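Local coordinates for TRAP dicarboxylate transporter, DctP subunit (Ochrobactrum anthropi, PDB 4P47), which probably captures a small organic solute, perhaps a carboxylate, in the periplasm and delivers it to the membrane subunits of a TRAP transporter, at residues V108-L113 with P310-F315; V181-A186 with R234-P239; V102-A107 with A321-E326. All coordinates share one frame; numbering follows the deposited sequence. Where two conformers were deposited one is given.

Contact 1: residues V108-L113 with P310-F315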
loop_
_atom_site.group_PDB
_atom_site.type_symbol
_atom_site.label_atom_id
_atom_site.label_comp_id
_atom_site.label_asym_id
_atom_site.label_seq_id
_atom_site.Cartn_x
_atom_site.Cartn_y
_atom_site.Cartn_z
ATOM N N VAL A 108 -8.086 -4.937 0.538
ATOM C CA VAL A 108 -7.057 -4.151 -0.154
ATOM C C VAL A 108 -5.797 -4.956 -0.429
ATOM O O VAL A 108 -4.968 -4.543 -1.228
ATOM C CB VAL A 108 -6.674 -2.842 0.578
ATOM C CG1 VAL A 108 -7.909 -1.988 0.865
ATOM C CG2 VAL A 108 -5.869 -3.085 1.843
ATOM N N ASP A 109 -5.652 -6.101 0.219
ATOM C CA ASP A 109 -4.536 -7.006 -0.035
ATOM C C ASP A 109 -4.822 -8.051 -1.129
ATOM O O ASP A 109 -3.945 -8.838 -1.464
ATOM C CB ASP A 109 -4.157 -7.738 1.251
ATOM C CG ASP A 109 -3.409 -6.861 2.247
ATOM O OD1 ASP A 109 -2.786 -5.856 1.846
ATOM O OD2 ASP A 109 -3.386 -7.225 3.433
ATOM N N LEU A 110 -6.030 -8.092 -1.683
ATOM C CA LEU A 110 -6.344 -9.105 -2.694
ATOM C C LEU A 110 -5.499 -8.883 -3.944
ATOM O O LEU A 110 -5.138 -7.764 -4.272
ATOM C CB LEU A 110 -7.853 -9.083 -3.032
ATOM C CG LEU A 110 -8.788 -9.481 -1.883
ATOM C CD1 LEU A 110 -10.240 -9.199 -2.261
ATOM C CD2 LEU A 110 -8.625 -10.944 -1.465
ATOM N N PRO A 111 -5.170 -9.972 -4.631
ATOM C CA PRO A 111 -4.233 -9.828 -5.758
ATOM C C PRO A 111 -4.750 -9.272 -7.080
ATOM O O PRO A 111 -5.915 -9.447 -7.477
ATOM C CB PRO A 111 -3.682 -11.248 -5.957
ATOM C CG PRO A 111 -4.635 -12.155 -5.276
ATOM C CD PRO A 111 -5.397 -11.365 -4.228
ATOM N N PHE A 112 -3.828 -8.614 -7.777
ATOM C CA PHE A 112 -4.032 -8.134 -9.138
ATOM C C PHE A 112 -5.252 -7.220 -9.302
ATOM O O PHE A 112 -5.898 -7.208 -10.357
ATOM C CB PHE A 112 -4.113 -9.315 -10.126
ATOM C CG PHE A 112 -2.914 -10.227 -10.085
ATOM C CD1 PHE A 112 -1.678 -9.807 -10.562
ATOM C CD2 PHE A 112 -3.012 -11.507 -9.564
ATOM C CE1 PHE A 112 -0.586 -10.644 -10.523
ATOM C CE2 PHE A 112 -1.911 -12.348 -9.537
ATOM C CZ PHE A 112 -0.688 -11.904 -10.014
ATOM N N LEU A 113 -5.553 -6.409 -8.291
ATOM C CA LEU A 113 -6.688 -5.476 -8.388
ATOM C C LEU A 113 -6.439 -4.398 -9.444
ATOM O O LEU A 113 -7.304 -4.141 -10.281
ATOM C CB LEU A 113 -6.960 -4.782 -7.043
ATOM C CG LEU A 113 -7.264 -5.716 -5.867
ATOM C CD1 LEU A 113 -7.550 -4.916 -4.602
ATOM C CD2 LEU A 113 -8.436 -6.657 -6.151
ATOM N N PRO A 310 -9.610 -19.181 -7.833
ATOM C CA PRO A 310 -10.303 -20.174 -6.991
ATOM C C PRO A 310 -9.723 -20.293 -5.574
ATOM O O PRO A 310 -10.442 -20.663 -4.642
ATOM C CB PRO A 310 -10.130 -21.490 -7.761
ATOM C CG PRO A 310 -9.846 -21.075 -9.186
ATOM C CD PRO A 310 -9.076 -19.773 -9.070
ATOM N N ILE A 311 -8.443 -19.976 -5.417
ATOM C CA ILE A 311 -7.806 -19.970 -4.109
ATOM C C ILE A 311 -8.226 -18.710 -3.349
ATOM O O ILE A 311 -8.653 -18.779 -2.200
ATOM C CB ILE A 311 -6.263 -20.041 -4.240
ATOM C CG1 ILE A 311 -5.820 -21.435 -4.692
ATOM C CG2 ILE A 311 -5.589 -19.724 -2.917
ATOM C CD1 ILE A 311 -5.937 -21.683 -6.189
ATOM N N ILE A 312 -8.112 -17.564 -4.009
ATOM C CA ILE A 312 -8.392 -16.268 -3.401
ATOM C C ILE A 312 -9.856 -16.123 -2.998
ATOM O O ILE A 312 -10.160 -15.416 -2.056
ATOM C CB ILE A 312 -7.956 -15.121 -4.361
ATOM C CG1 ILE A 312 -6.451 -15.212 -4.644
ATOM C CG2 ILE A 312 -8.347 -13.759 -3.795
ATOM C CD1 ILE A 312 -5.575 -15.234 -3.404
ATOM N N ASP A 313 -10.758 -16.847 -3.675
ATOM C CA ASP A 313 -12.178 -16.794 -3.342
ATOM C C ASP A 313 -12.451 -17.224 -1.893
ATOM O O ASP A 313 -13.499 -16.906 -1.338
ATOM C CB ASP A 313 -13.006 -17.682 -4.293
ATOM C CG ASP A 313 -13.276 -17.022 -5.646
ATOM O OD1 ASP A 313 -13.185 -15.781 -5.789
ATOM O OD2 ASP A 313 -13.583 -17.789 -6.586
ATOM N N LYS A 314 -11.516 -17.934 -1.271
ATOM C CA LYS A 314 -11.695 -18.410 0.099
ATOM C C LYS A 314 -11.773 -17.282 1.125
ATOM O O LYS A 314 -12.290 -17.479 2.219
ATOM C CB LYS A 314 -10.545 -19.349 0.491
ATOM C CG LYS A 314 -9.210 -18.640 0.858
ATOM C CD LYS A 314 -8.153 -19.614 1.366
ATOM C CE LYS A 314 -7.763 -20.639 0.296
ATOM N NZ LYS A 314 -6.716 -21.610 0.766
ATOM N N PHE A 315 -11.249 -16.115 0.783
ATOM C CA PHE A 315 -11.291 -14.972 1.702
ATOM C C PHE A 315 -12.588 -14.174 1.642
ATOM O O PHE A 315 -12.821 -13.281 2.470
ATOM C CB PHE A 315 -10.111 -14.035 1.446
ATOM C CG PHE A 315 -8.791 -14.710 1.614
ATOM C CD1 PHE A 315 -8.347 -15.071 2.874
ATOM C CD2 PHE A 315 -8.017 -15.038 0.517
ATOM C CE1 PHE A 315 -7.137 -15.742 3.030
ATOM C CE2 PHE A 315 -6.801 -15.711 0.676
ATOM C CZ PHE A 315 -6.371 -16.054 1.927
#
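I312 and F315 close over the side chains of L110 and P111, joining helix 298-312 and the turn after it to the loop between strand 90-94 and helix 117-125 in this two-lobed periplasmic binding protein fold. The contact is wholly apolar, with no hydrogen bond across it. Along 310-315 the first residue to turn inward is I312, whose neighbour I311 is directed instead at A186 of helix 178-186. With CG1 anti to the carbonyl carbon (chi1 -60°) and CG2 anti to the backbone N, I312 spreads its two branches over both loop residues. The longer branch meets the proline head-on, CG1 of I312 lying 3.6 Å from CG of P111, and CD1 of I312 folds back to 3.7 Å from the same CG. CG2 of I312 sits 3.7 Å from CD2 of L110, where the two side chains run past one another in opposite senses. A beta-branched residue suits this place because it offers a methyl, CG2, and an ethyl arm, CG1-CD1; the ethyl meets the rigid ring of P111, while the methyl lies between L110 and P111. D313 turns its carboxylate back along the helix into a salt bridge with K309. K314 is exposed, yet the CG methylene of its stem lies over the centre of the F315 ring, 3.7 Å above its plane. F315 is large enough to reach A182 and P178, so it also packs on helix 178-186. Its backbone N is hydrogen-bonded to I312 O at 3.1 Å, a tight turn that brings the residue round to the loop side, where CB of F315 approaches CD2 of L110 more loosely, at 4.5 Å.

Contact 2: residues V181-A186 with R234-P239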
loop_
_atom_site.group_PDB
_atom_site.type_symbol
_atom_site.label_atom_id
_atom_site.label_comp_id
_atom_site.label_asym_id
_atom_site.label_seq_id
_atom_site.Cartn_x
_atom_site.Cartn_y
_atom_site.Cartn_z
ATOM N N VAL A 181 0.423 -15.575 1.439
ATOM C CA VAL A 181 0.835 -16.973 1.488
ATOM C C VAL A 181 -0.041 -17.806 0.546
ATOM O O VAL A 181 0.469 -18.647 -0.200
ATOM C CB VAL A 181 0.752 -17.505 2.931
ATOM C CG1 VAL A 181 0.950 -19.003 2.963
ATOM C CG2 VAL A 181 1.784 -16.837 3.811
ATOM N N ALA A 182 -1.350 -17.566 0.555
ATOM C CA ALA A 182 -2.242 -18.262 -0.368
ATOM C C ALA A 182 -1.866 -17.947 -1.819
ATOM O O ALA A 182 -1.793 -18.838 -2.666
ATOM C CB ALA A 182 -3.709 -17.881 -0.103
ATOM N N LEU A 183 -1.613 -16.676 -2.094
ATOM C CA LEU A 183 -1.284 -16.209 -3.444
ATOM C C LEU A 183 -0.050 -16.908 -3.990
ATOM O O LEU A 183 -0.062 -17.462 -5.087
ATOM C CB LEU A 183 -1.046 -14.693 -3.418
ATOM C CG LEU A 183 -0.397 -14.088 -4.663
ATOM C CD1 LEU A 183 -1.262 -14.299 -5.905
ATOM C CD2 LEU A 183 -0.121 -12.628 -4.418
ATOM N N PHE A 184 1.032 -16.893 -3.226
ATOM C CA PHE A 184 2.273 -17.423 -3.770
ATOM C C PHE A 184 2.244 -18.944 -3.874
ATOM O O PHE A 184 2.784 -19.512 -4.824
ATOM C CB PHE A 184 3.479 -16.824 -3.031
ATOM C CG PHE A 184 3.861 -15.474 -3.597
ATOM C CD1 PHE A 184 4.706 -15.391 -4.690
ATOM C CD2 PHE A 184 3.286 -14.317 -3.114
ATOM C CE1 PHE A 184 4.999 -14.153 -5.259
ATOM C CE2 PHE A 184 3.561 -13.088 -3.674
ATOM C CZ PHE A 184 4.409 -13.007 -4.735
ATOM N N ASN A 185 1.554 -19.609 -2.953
ATOM C CA ASN A 185 1.338 -21.060 -3.117
ATOM C C ASN A 185 0.508 -21.346 -4.362
ATOM O O ASN A 185 0.804 -22.279 -5.093
ATOM C CB ASN A 185 0.688 -21.689 -1.889
ATOM C CG ASN A 185 1.668 -21.997 -0.811
ATOM O OD1 ASN A 185 2.417 -22.962 -0.888
ATOM N ND2 ASN A 185 1.680 -21.187 0.217
ATOM N N ALA A 186 -0.533 -20.562 -4.612
ATOM C CA ALA A 186 -1.357 -20.740 -5.807
ATOM C C ALA A 186 -0.541 -20.558 -7.083
ATOM O O ALA A 186 -0.863 -21.137 -8.132
ATOM C CB ALA A 186 -2.538 -19.756 -5.795
ATOM N N ARG A 234 2.925 -6.497 -10.164
ATOM C CA ARG A 234 1.854 -5.746 -9.529
ATOM C C ARG A 234 0.845 -6.702 -8.870
ATOM O O ARG A 234 -0.372 -6.512 -8.925
ATOM C CB ARG A 234 1.189 -4.776 -10.517
ATOM C CG ARG A 234 2.149 -3.735 -11.058
ATOM C CD ARG A 234 1.437 -2.612 -11.783
ATOM N NE ARG A 234 2.399 -1.646 -12.308
ATOM C CZ ARG A 234 2.928 -1.694 -13.522
ATOM N NH1 ARG A 234 2.586 -2.645 -14.375
ATOM N NH2 ARG A 234 3.802 -0.771 -13.893
ATOM N N HIS A 235 1.355 -7.729 -8.213
ATOM C CA HIS A 235 0.494 -8.780 -7.694
ATOM C C HIS A 235 -0.373 -8.290 -6.551
ATOM O O HIS A 235 -1.417 -8.882 -6.297
ATOM C CB HIS A 235 1.282 -10.041 -7.300
ATOM C CG HIS A 235 2.393 -9.783 -6.336
ATOM N ND1 HIS A 235 3.669 -9.502 -6.758
ATOM C CD2 HIS A 235 2.420 -9.743 -4.983
ATOM C CE1 HIS A 235 4.440 -9.300 -5.706
ATOM N NE2 HIS A 235 3.714 -9.438 -4.616
ATOM N N GLN A 236 0.088 -7.269 -5.837
ATOM C CA GLN A 236 -0.734 -6.565 -4.871
ATOM C C GLN A 236 -0.399 -5.084 -4.970
ATOM O O GLN A 236 0.614 -4.704 -5.544
ATOM C CB GLN A 236 -0.431 -7.038 -3.457
ATOM C CG GLN A 236 -0.893 -8.448 -3.173
ATOM C CD GLN A 236 -0.275 -8.944 -1.906
ATOM O OE1 GLN A 236 0.952 -9.171 -1.831
ATOM N NE2 GLN A 236 -1.079 -9.087 -0.878
ATOM N N TYR A 237 -1.284 -4.260 -4.423
ATOM C CA TYR A 237 -1.096 -2.821 -4.343
ATOM C C TYR A 237 -1.300 -2.444 -2.899
ATOM O O TYR A 237 -2.288 -2.855 -2.307
ATOM C CB TYR A 237 -2.112 -2.083 -5.197
ATOM C CG TYR A 237 -1.977 -0.569 -5.085
ATOM C CD1 TYR A 237 -0.974 0.116 -5.757
ATOM C CD2 TYR A 237 -2.861 0.172 -4.314
ATOM C CE1 TYR A 237 -0.852 1.503 -5.651
ATOM C CE2 TYR A 237 -2.756 1.551 -4.227
ATOM C CZ TYR A 237 -1.758 2.200 -4.894
ATOM O OH TYR A 237 -1.677 3.577 -4.796
ATOM N N ASN A 238 -0.382 -1.652 -2.345
ATOM C CA ASN A 238 -0.464 -1.172 -0.970
ATOM C C ASN A 238 -0.893 0.307 -0.924
ATOM O O ASN A 238 -0.058 1.203 -1.085
ATOM C CB ASN A 238 0.898 -1.295 -0.230
ATOM C CG ASN A 238 1.373 -2.738 0.026
ATOM O OD1 ASN A 238 2.581 -2.989 0.120
ATOM N ND2 ASN A 238 0.449 -3.646 0.201
ATOM N N PRO A 239 -2.189 0.569 -0.686
ATOM C CA PRO A 239 -2.608 1.923 -0.352
ATOM C C PRO A 239 -2.318 2.164 1.103
ATOM O O PRO A 239 -2.325 1.202 1.884
ATOM C CB PRO A 239 -4.121 1.891 -0.587
ATOM C CG PRO A 239 -4.520 0.489 -0.385
ATOM C CD PRO A 239 -3.308 -0.381 -0.629
#
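The carbonyl oxygen of V181 takes two donors from one residue: N185 ND2 at 2.8 Å and N185 N at 3.1 Å, arriving from opposite faces of the carbonyl plane. The amide of N185 thereby folds back against the outer side of its own helix, the crossing helix of a beta-alpha-beta unit linking the parallel strands 171-173 and 190-192. The inner side carries L183 and F184, which pack on H235 of the long strand 229-245. Helix and strand run almost antiparallel, at 168°, and the axes of the two short segments come within 10.6 Å. At the heart is a T-shaped (edge-to-face) pair: F184 presents its edge to one face of the H235 imidazole, with planes at 86° and centroids 5.0 Å apart. The phenyl comes down toward the rim of the imidazole, CZ of F184 being 3.6 Å from NE2 of H235. The histidine stands across its path because CG occupies the crowded position between backbone N and carbonyl carbon (chi1 55°). Its two nitrogens are held by hydrogen bonds beyond the segments, ND1 with T233 and NE2 with E212, which fix the ring's rotation; the E212 carboxylate would be expected to polarise it. Histidine suits the site because its edge can bond while its face packs. With an alanine in place of H235, the F184 edge would probably lose its aromatic face, T233 and E212 their ring partner, and a gap is likely to open beside L183. The side chains of L183 and H235 cross at about a right angle, CD2 of L183 lying 3.9 Å from CD2 of H235. Q236 gives its amide NE2 to D109 O, while its CG serves the apolar side, 4.4 Å from CD2 of L183.

Contact 3: residues V102-A107 with A321-E326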
loop_
_atom_site.group_PDB
_atom_site.type_symbol
_atom_site.label_atom_id
_atom_site.label_comp_id
_atom_site.label_asym_id
_atom_site.label_seq_id
_atom_site.Cartn_x
_atom_site.Cartn_y
_atom_site.Cartn_z
ATOM N N VAL A 102 -10.741 -4.472 11.420
ATOM C CA VAL A 102 -11.941 -4.504 10.605
ATOM C C VAL A 102 -11.620 -5.429 9.439
ATOM O O VAL A 102 -10.843 -5.074 8.557
ATOM C CB VAL A 102 -12.313 -3.095 10.092
ATOM C CG1 VAL A 102 -13.403 -3.164 9.028
ATOM C CG2 VAL A 102 -12.724 -2.205 11.251
ATOM N N LYS A 103 -12.190 -6.625 9.438
ATOM C CA LYS A 103 -11.796 -7.649 8.474
ATOM C C LYS A 103 -11.974 -7.258 7.009
ATOM O O LYS A 103 -11.228 -7.745 6.140
ATOM C CB LYS A 103 -12.580 -8.938 8.743
ATOM C CG LYS A 103 -11.801 -9.931 9.551
ATOM C CD LYS A 103 -10.642 -10.505 8.743
ATOM C CE LYS A 103 -9.563 -11.028 9.662
ATOM N NZ LYS A 103 -10.127 -11.752 10.838
ATOM N N ALA A 104 -12.943 -6.397 6.730
ATOM C CA ALA A 104 -13.188 -5.973 5.364
ATOM C C ALA A 104 -11.932 -5.355 4.740
ATOM O O ALA A 104 -11.791 -5.423 3.521
ATOM C CB ALA A 104 -14.370 -5.011 5.306
ATOM N N PHE A 105 -11.066 -4.748 5.550
ATOM C CA PHE A 105 -9.853 -4.144 5.008
ATOM C C PHE A 105 -8.910 -5.168 4.371
ATOM O O PHE A 105 -8.024 -4.777 3.611
ATOM C CB PHE A 105 -9.131 -3.318 6.062
ATOM C CG PHE A 105 -9.645 -1.916 6.174
ATOM C CD1 PHE A 105 -10.718 -1.613 7.004
ATOM C CD2 PHE A 105 -9.078 -0.904 5.443
ATOM C CE1 PHE A 105 -11.200 -0.318 7.101
ATOM C CE2 PHE A 105 -9.569 0.400 5.545
ATOM C CZ PHE A 105 -10.632 0.681 6.381
ATOM N N GLU A 106 -9.080 -6.460 4.625
ATOM C CA GLU A 106 -8.293 -7.465 3.913
ATOM C C GLU A 106 -8.511 -7.391 2.419
ATOM O O GLU A 106 -7.650 -7.824 1.640
ATOM C CB GLU A 106 -8.634 -8.848 4.453
ATOM C CG GLU A 106 -7.855 -9.998 3.878
ATOM C CD GLU A 106 -8.156 -11.286 4.603
ATOM O OE1 GLU A 106 -9.300 -11.789 4.468
ATOM O OE2 GLU A 106 -7.267 -11.782 5.309
ATOM N N ALA A 107 -9.621 -6.789 2.002
ATOM C CA ALA A 107 -9.879 -6.640 0.577
ATOM C C ALA A 107 -8.742 -5.882 -0.136
ATOM O O ALA A 107 -8.467 -6.138 -1.306
ATOM C CB ALA A 107 -11.234 -5.944 0.315
ATOM N N ALA A 321 -19.369 -10.602 1.302
ATOM C CA ALA A 321 -19.854 -10.453 -0.065
ATOM C C ALA A 321 -20.142 -8.997 -0.425
ATOM O O ALA A 321 -19.891 -8.566 -1.555
ATOM C CB ALA A 321 -21.111 -11.311 -0.274
ATOM N N GLU A 322 -20.677 -8.235 0.523
ATOM C CA GLU A 322 -20.999 -6.838 0.266
ATOM C C GLU A 322 -19.762 -6.090 -0.249
ATOM O O GLU A 322 -19.799 -5.373 -1.247
ATOM C CB GLU A 322 -21.530 -6.165 1.543
ATOM C CG GLU A 322 -21.921 -4.691 1.384
ATOM C CD GLU A 322 -23.312 -4.487 0.796
ATOM O OE1 GLU A 322 -24.153 -5.402 0.900
ATOM O OE2 GLU A 322 -23.566 -3.406 0.225
ATOM N N THR A 323 -18.678 -6.236 0.476
ATOM C CA THR A 323 -17.443 -5.568 0.116
ATOM C C THR A 323 -16.854 -6.145 -1.179
ATOM O O THR A 323 -16.506 -5.396 -2.099
ATOM C CB THR A 323 -16.440 -5.671 1.262
ATOM O OG1 THR A 323 -16.952 -5.000 2.423
ATOM C CG2 THR A 323 -15.124 -5.042 0.905
ATOM N N VAL A 324 -16.788 -7.472 -1.297
ATOM C CA VAL A 324 -16.176 -8.068 -2.489
ATOM C C VAL A 324 -16.971 -7.800 -3.778
ATOM O O VAL A 324 -16.380 -7.490 -4.814
ATOM C CB VAL A 324 -15.943 -9.574 -2.277
ATOM C CG1 VAL A 324 -15.398 -10.221 -3.536
ATOM C CG2 VAL A 324 -14.991 -9.785 -1.116
ATOM N N ASP A 325 -18.297 -7.945 -3.744
ATOM C CA ASP A 325 -19.099 -7.696 -4.941
ATOM C C ASP A 325 -18.950 -6.277 -5.447
ATOM O O ASP A 325 -18.821 -6.048 -6.663
ATOM C CB ASP A 325 -20.584 -7.931 -4.668
ATOM C CG ASP A 325 -20.928 -9.387 -4.443
ATOM O OD1 ASP A 325 -20.158 -10.285 -4.841
ATOM O OD2 ASP A 325 -22.011 -9.620 -3.874
ATOM N N GLU A 326 -18.967 -5.318 -4.522
ATOM C CA GLU A 326 -18.801 -3.903 -4.862
ATOM C C GLU A 326 -17.445 -3.663 -5.525
ATOM O O GLU A 326 -17.340 -3.009 -6.573
ATOM C CB GLU A 326 -18.927 -3.041 -3.603
ATOM C CG GLU A 326 -18.516 -1.569 -3.797
ATOM C CD GLU A 326 -18.809 -0.696 -2.577
ATOM O OE1 GLU A 326 -18.205 -0.926 -1.505
ATOM O OE2 GLU A 326 -19.648 0.225 -2.696
#
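This is a small, buried packing contact in which one threonine of the C-terminal helix 321-336 rests on two alanines of the loop between strand 90-94 and helix 117-125 in the solute-binding protein fold. The loop forms a 3-10 turn at 103-105, and A107 N is hydrogen-bonded to A104 O at 3.0 Å. Three residues make about one such turn, which puts the methyls of A104 and A107 on the same side, facing the helix, whereas F105 points away and its ring packs on L98 and L132. Beta-branching suits T323, giving it one short arm for each alanine, in packing without a hydrogen bond. Its CG2 stands anti to the backbone N, with OG1 beside that N (chi1 -63°), and the hydroxyl side is directed at A104 and the methyl at A107. Small residues are apt here, since they allow the helix to come near: the CA atoms of A104 and T323 are 6.8 Å apart. L132 and F128 of helix 127-133 touch A104 and A107 respectively, and I319 also touches A107. The two contacts of T323 are matched in length, OG1 to A104 CB at 3.9 Å and CG2 to A107 CB at 4.0 Å.

In the fold
From the N terminus, one continuous loop after strand 90-94 supplies the first halves of two contacts: residues 102-107 for contact 3 and 108-113 for contact 1. Their partners come near the C-terminal end, where 310-315 closes contact 1 and 321-326 closes contact 3, so contact 1 is nested inside contact 3. Contact 2, 181-186 with 234-239, is nested inside both. Contacts 1 and 2 touch by a probable hydrogen bond from F112 N to H235 O, 2.8 Å; contacts 1 and 3 touch too, L113 CD1 packing on A107 O, but contacts 2 and 3 do not. Together they tie the loop after strand 90-94 to strand 229-245, helix 178-186 and the helices near the C terminus.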